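PDB 6ZDQ: telomerase reverse transcriptase, which probably extends chromosome ends by adding telomeric repeats, acting as a reverse transcriptase that copies a template within its RNA component. Local coordinates for residues I468-F480 / V510-A524. Residues are numbered along the deposited sequence; the frame is centred on the assembly and turned at random.
Sequences ILYSAMVHDCFQF and VHNILSGKILESYGA
Tyr522 sets its ring against the helix that ends at Cys477, with Met473 against one face and Leu469 and Cys477 at its edge. The Met473 CG methylene makes a CH-pi contact over that face, 3.9 Å from the centroid of the Tyr522 ring. Anti torsions at chi1 (173°) and chi2 (-172°) carry Met473 SD past the ring in an oblique Met-aromatic contact, to 3.7 Å from Ala524 CB; the bend at chi3 (64°) turns CE over one face of Tyr470. Cys477 SG approaches Tyr522 CE1 at 3.5 Å, near the ring plane. Beyond the ring, the Tyr522 hydroxyl donates a weak hydrogen bond to Asp476 OD1 (2.6 Å between OH and OD1), the carboxylate lying almost parallel to the ring plane. Gly523, the centre of an inverse gamma turn, accepts at its O from Tyr470 OH, 3.0 Å away and above the carbonyl plane.

Past the helix end, Ile513 CD1 lies 3.5 Å from Phe478 CE2 and 3.6 Å from Phe480 CE1, while Val510 CG2 meets the edge of the Phe478 ring. Phe478 on Phe490 and Val510 on Leu334 seat these elements on the antiparallel sheet of strands 332-337, 489-492 and 496-501, consistent with a reverse transcriptase palm. Helix 460-477 thus packs on the chain following helix 504-514, which itself meets the phenylalanines after Cys477; two hydroxyl bonds, that of Tyr522 weak, add polar links to a largely apolar contact.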
loop_
_atom_site.group_PDB
_atom_site.type_symbol
_atom_site.label_atom_id
_atom_site.label_comp_id
_atom_site.label_asym_id
_atom_site.label_seq_id
_atom_site.Cartn_x
_atom_site.Cartn_y
_atom_site.Cartn_z
ATOM N N ILE A 468 -8.432 -1.221 19.970
ATOM C CA ILE A 468 -9.012 -1.015 21.296
ATOM C C ILE A 468 -9.340 -2.350 21.954
ATOM O O ILE A 468 -9.107 -2.543 23.153
ATOM C CB ILE A 468 -10.255 -0.109 21.202
ATOM C CG1 ILE A 468 -9.865 1.273 20.677
ATOM C CG2 ILE A 468 -10.930 0.016 22.558
ATOM C CD1 ILE A 468 -11.035 2.210 20.495
ATOM N N LEU A 469 -9.890 -3.290 21.182
ATOM C CA LEU A 469 -10.291 -4.575 21.747
ATOM C C LEU A 469 -9.082 -5.382 22.208
ATOM O O LEU A 469 -9.050 -5.878 23.340
ATOM C CB LEU A 469 -11.106 -5.366 20.724
ATOM C CG LEU A 469 -11.624 -6.728 21.190
ATOM C CD1 LEU A 469 -12.511 -6.564 22.413
ATOM C CD2 LEU A 469 -12.374 -7.430 20.071
ATOM N N TYR A 470 -8.075 -5.525 21.343
ATOM C CA TYR A 470 -6.916 -6.333 21.707
ATOM C C TYR A 470 -6.074 -5.661 22.783
ATOM O O TYR A 470 -5.491 -6.350 23.627
ATOM C CB TYR A 470 -6.066 -6.631 20.473
ATOM C CG TYR A 470 -6.501 -7.869 19.719
ATOM C CD1 TYR A 470 -7.656 -8.554 20.076
ATOM C CD2 TYR A 470 -5.746 -8.364 18.664
ATOM C CE1 TYR A 470 -8.055 -9.689 19.394
ATOM C CE2 TYR A 470 -6.136 -9.500 17.977
ATOM C CZ TYR A 470 -7.292 -10.157 18.346
ATOM O OH TYR A 470 -7.682 -11.287 17.664
ATOM N N SER A 471 -6.001 -4.328 22.779
ATOM C CA SER A 471 -5.272 -3.645 23.842
ATOM C C SER A 471 -6.008 -3.753 25.171
ATOM O O SER A 471 -5.375 -3.727 26.232
ATOM C CB SER A 471 -5.042 -2.180 23.476
ATOM O OG SER A 471 -3.971 -1.638 24.227
ATOM N N ALA A 472 -7.337 -3.868 25.135
ATOM C CA ALA A 472 -8.084 -4.164 26.352
ATOM C C ALA A 472 -7.895 -5.615 26.774
ATOM O O ALA A 472 -7.851 -5.917 27.972
ATOM C CB ALA A 472 -9.567 -3.852 26.147
ATOM N N MET A 473 -7.784 -6.525 25.801
ATOM C CA MET A 473 -7.623 -7.942 26.116
ATOM C C MET A 473 -6.307 -8.205 26.833
ATOM O O MET A 473 -6.265 -8.925 27.838
ATOM C CB MET A 473 -7.706 -8.777 24.838
ATOM C CG MET A 473 -7.380 -10.246 25.052
ATOM S SD MET A 473 -7.245 -11.174 23.515
ATOM C CE MET A 473 -5.831 -10.373 22.763
ATOM N N VAL A 474 -5.212 -7.634 26.323
ATOM C CA VAL A 474 -3.910 -7.824 26.955
ATOM C C VAL A 474 -3.899 -7.224 28.354
ATOM O O VAL A 474 -3.184 -7.708 29.241
ATOM C CB VAL A 474 -2.794 -7.233 26.066
ATOM C CG1 VAL A 474 -2.984 -5.739 25.883
ATOM C CG2 VAL A 474 -1.427 -7.531 26.654
ATOM N N HIS A 475 -4.695 -6.177 28.581
ATOM C CA HIS A 475 -4.716 -5.517 29.882
ATOM C C HIS A 475 -5.217 -6.452 30.978
ATOM O O HIS A 475 -4.562 -6.619 32.013
ATOM C CB HIS A 475 -5.584 -4.258 29.809
ATOM C CG HIS A 475 -5.772 -3.574 31.128
ATOM N ND1 HIS A 475 -4.727 -3.312 31.988
ATOM C CD2 HIS A 475 -6.885 -3.095 31.732
ATOM C CE1 HIS A 475 -5.187 -2.702 33.066
ATOM N NE2 HIS A 475 -6.493 -2.559 32.936
ATOM N N ASP A 476 -6.380 -7.074 30.769
ATOM C CA ASP A 476 -7.011 -7.860 31.826
ATOM C C ASP A 476 -6.631 -9.335 31.808
ATOM O O ASP A 476 -6.554 -9.955 32.876
ATOM C CB ASP A 476 -8.537 -7.725 31.749
ATOM C CG ASP A 476 -9.065 -7.839 30.335
ATOM O OD1 ASP A 476 -8.838 -8.886 29.692
ATOM O OD2 ASP A 476 -9.717 -6.881 29.869
ATOM N N CYS A 477 -6.398 -9.922 30.632
ATOM C CA CYS A 477 -6.059 -11.341 30.585
ATOM C C CYS A 477 -4.630 -11.599 31.042
ATOM O O CYS A 477 -4.331 -12.686 31.549
ATOM C CB CYS A 477 -6.277 -11.892 29.177
ATOM S SG CYS A 477 -8.013 -12.072 28.714
ATOM N N PHE A 478 -3.741 -10.620 30.881
ATOM C CA PHE A 478 -2.345 -10.749 31.281
ATOM C C PHE A 478 -2.024 -9.895 32.504
ATOM O O PHE A 478 -0.885 -9.456 32.676
ATOM C CB PHE A 478 -1.422 -10.388 30.119
ATOM C CG PHE A 478 -1.591 -11.271 28.914
ATOM C CD1 PHE A 478 -2.542 -10.977 27.950
ATOM C CD2 PHE A 478 -0.802 -12.396 28.748
ATOM C CE1 PHE A 478 -2.701 -11.788 26.843
ATOM C CE2 PHE A 478 -0.956 -13.212 27.642
ATOM C CZ PHE A 478 -1.908 -12.907 26.690
ATOM N N GLN A 479 -3.019 -9.664 33.365
ATOM C CA GLN A 479 -2.830 -8.790 34.520
ATOM C C GLN A 479 -1.753 -9.301 35.468
ATOM O O GLN A 479 -1.170 -8.504 36.212
ATOM C CB GLN A 479 -4.156 -8.624 35.270
ATOM C CG GLN A 479 -4.136 -7.573 36.373
ATOM C CD GLN A 479 -3.878 -6.173 35.846
ATOM O OE1 GLN A 479 -4.222 -5.851 34.708
ATOM N NE2 GLN A 479 -3.268 -5.332 36.674
ATOM N N PHE A 480 -1.468 -10.606 35.455
ATOM C CA PHE A 480 -0.382 -11.131 36.276
ATOM C C PHE A 480 0.958 -10.525 35.880
ATOM O O PHE A 480 1.849 -10.384 36.726
ATOM C CB PHE A 480 -0.330 -12.656 36.173
ATOM C CG PHE A 480 0.019 -13.159 34.801
ATOM C CD1 PHE A 480 -0.966 -13.343 33.846
ATOM C CD2 PHE A 480 1.332 -13.451 34.469
ATOM C CE1 PHE A 480 -0.648 -13.805 32.583
ATOM C CE2 PHE A 480 1.656 -13.910 33.208
ATOM C CZ PHE A 480 0.665 -14.089 32.264
ATOM N N VAL A 510 2.243 -17.266 30.826
ATOM C CA VAL A 510 1.697 -16.813 29.550
ATOM C C VAL A 510 1.454 -18.000 28.623
ATOM O O VAL A 510 0.462 -18.037 27.886
ATOM C CB VAL A 510 2.623 -15.758 28.916
ATOM C CG1 VAL A 510 4.049 -16.272 28.831
ATOM C CG2 VAL A 510 2.111 -15.344 27.541
ATOM N N HIS A 511 2.349 -18.991 28.648
ATOM C CA HIS A 511 2.144 -20.188 27.839
ATOM C C HIS A 511 0.953 -21.000 28.334
ATOM O O HIS A 511 0.278 -21.658 27.534
ATOM C CB HIS A 511 3.411 -21.043 27.840
ATOM C CG HIS A 511 3.451 -22.066 26.749
ATOM N ND1 HIS A 511 2.673 -23.205 26.765
ATOM C CD2 HIS A 511 4.181 -22.126 25.610
ATOM C CE1 HIS A 511 2.920 -23.918 25.681
ATOM N NE2 HIS A 511 3.831 -23.287 24.964
ATOM N N ASN A 512 0.681 -20.967 29.642
ATOM C CA ASN A 512 -0.428 -21.739 30.192
ATOM C C ASN A 512 -1.773 -21.213 29.702
ATOM O O ASN A 512 -2.674 -22.000 29.385
ATOM C CB ASN A 512 -0.371 -21.725 31.719
ATOM C CG ASN A 512 -1.345 -22.702 32.350
ATOM O OD1 ASN A 512 -2.487 -22.354 32.648
ATOM N ND2 ASN A 512 -0.894 -23.934 32.557
ATOM N N ILE A 513 -1.930 -19.887 29.633
ATOM C CA ILE A 513 -3.198 -19.312 29.185
ATOM C C ILE A 513 -3.337 -19.310 27.673
ATOM O O ILE A 513 -4.426 -19.017 27.163
ATOM C CB ILE A 513 -3.381 -17.878 29.719
ATOM C CG1 ILE A 513 -2.192 -16.999 29.333
ATOM C CG2 ILE A 513 -3.568 -17.890 31.228
ATOM C CD1 ILE A 513 -2.270 -15.598 29.894
ATOM N N LEU A 514 -2.269 -19.628 26.941
ATOM C CA LEU A 514 -2.392 -19.835 25.503
ATOM C C LEU A 514 -2.938 -21.219 25.184
ATOM O O LEU A 514 -3.569 -21.406 24.138
ATOM C CB LEU A 514 -1.041 -19.636 24.819
ATOM C CG LEU A 514 -0.822 -18.304 24.102
ATOM C CD1 LEU A 514 -1.047 -17.134 25.047
ATOM C CD2 LEU A 514 0.574 -18.259 23.511
ATOM N N SER A 515 -2.703 -22.191 26.065
ATOM C CA SER A 515 -3.295 -23.513 25.924
ATOM C C SER A 515 -4.727 -23.567 26.434
ATOM O O SER A 515 -5.392 -24.593 26.257
ATOM C CB SER A 515 -2.446 -24.550 26.660
ATOM O OG SER A 515 -2.307 -24.214 28.030
ATOM N N GLY A 516 -5.212 -22.494 27.060
ATOM C CA GLY A 516 -6.574 -22.420 27.537
ATOM C C GLY A 516 -7.479 -21.667 26.577
ATOM O O GLY A 516 -7.149 -21.424 25.415
ATOM N N LYS A 517 -8.652 -21.292 27.089
ATOM C CA LYS A 517 -9.663 -20.599 26.299
ATOM C C LYS A 517 -10.029 -19.241 26.888
ATOM O O LYS A 517 -11.082 -18.689 26.552
ATOM C CB LYS A 517 -10.914 -21.467 26.150
ATOM C CG LYS A 517 -11.513 -21.938 27.465
ATOM C CD LYS A 517 -12.670 -22.895 27.226
ATOM C CE LYS A 517 -13.224 -23.435 28.534
ATOM N NZ LYS A 517 -14.300 -24.439 28.308
ATOM N N ILE A 518 -9.187 -18.694 27.769
ATOM C CA ILE A 518 -9.495 -17.404 28.382
ATOM C C ILE A 518 -9.502 -16.294 27.337
ATOM O O ILE A 518 -10.256 -15.320 27.462
ATOM C CB ILE A 518 -8.513 -17.107 29.534
ATOM C CG1 ILE A 518 -8.939 -15.849 30.292
ATOM C CG2 ILE A 518 -7.087 -16.975 29.020
ATOM C CD1 ILE A 518 -10.297 -15.967 30.951
ATOM N N LEU A 519 -8.678 -16.415 26.292
ATOM C CA LEU A 519 -8.689 -15.438 25.212
ATOM C C LEU A 519 -9.864 -15.625 24.262
ATOM O O LEU A 519 -10.200 -14.693 23.524
ATOM C CB LEU A 519 -7.382 -15.500 24.415
ATOM C CG LEU A 519 -6.092 -15.018 25.083
ATOM C CD1 LEU A 519 -5.445 -16.115 25.914
ATOM C CD2 LEU A 519 -5.125 -14.500 24.036
ATOM N N GLU A 520 -10.491 -16.804 24.260
ATOM C CA GLU A 520 -11.601 -17.066 23.350
ATOM C C GLU A 520 -12.854 -16.272 23.690
ATOM O O GLU A 520 -13.771 -16.220 22.863
ATOM C CB GLU A 520 -11.921 -18.561 23.327
ATOM C CG GLU A 520 -11.057 -19.349 22.353
ATOM C CD GLU A 520 -11.452 -20.810 22.268
ATOM O OE1 GLU A 520 -10.831 -21.637 22.968
ATOM O OE2 GLU A 520 -12.386 -21.132 21.503
ATOM N N SER A 521 -12.922 -15.657 24.875
ATOM C CA SER A 521 -14.020 -14.740 25.159
ATOM C C SER A 521 -13.993 -13.550 24.210
ATOM O O SER A 521 -15.046 -12.995 23.874
ATOM C CB SER A 521 -13.955 -14.270 26.613
ATOM O OG SER A 521 -12.712 -13.651 26.896
ATOM N N TYR A 522 -12.806 -13.151 23.771
ATOM C CA TYR A 522 -12.645 -12.202 22.684
ATOM C C TYR A 522 -12.503 -12.958 21.366
ATOM O O TYR A 522 -12.411 -14.187 21.330
ATOM C CB TYR A 522 -11.424 -11.311 22.919
ATOM C CG TYR A 522 -11.302 -10.775 24.328
ATOM C CD1 TYR A 522 -10.652 -11.505 25.316
ATOM C CD2 TYR A 522 -11.826 -9.534 24.669
ATOM C CE1 TYR A 522 -10.536 -11.020 26.604
ATOM C CE2 TYR A 522 -11.713 -9.039 25.955
ATOM C CZ TYR A 522 -11.066 -9.786 26.918
ATOM O OH TYR A 522 -10.951 -9.300 28.200
ATOM N N GLY A 523 -12.487 -12.209 20.269
ATOM C CA GLY A 523 -12.269 -12.818 18.972
ATOM C C GLY A 523 -10.817 -13.159 18.716
ATOM O O GLY A 523 -10.254 -12.778 17.685
ATOM N N ALA A 524 -10.202 -13.887 19.646
ATOM C CA ALA A 524 -8.781 -14.199 19.599
ATOM C C ALA A 524 -8.606 -15.709 19.662
ATOM O O ALA A 524 -8.952 -16.338 20.668
ATOM C CB ALA A 524 -8.030 -13.523 20.749
#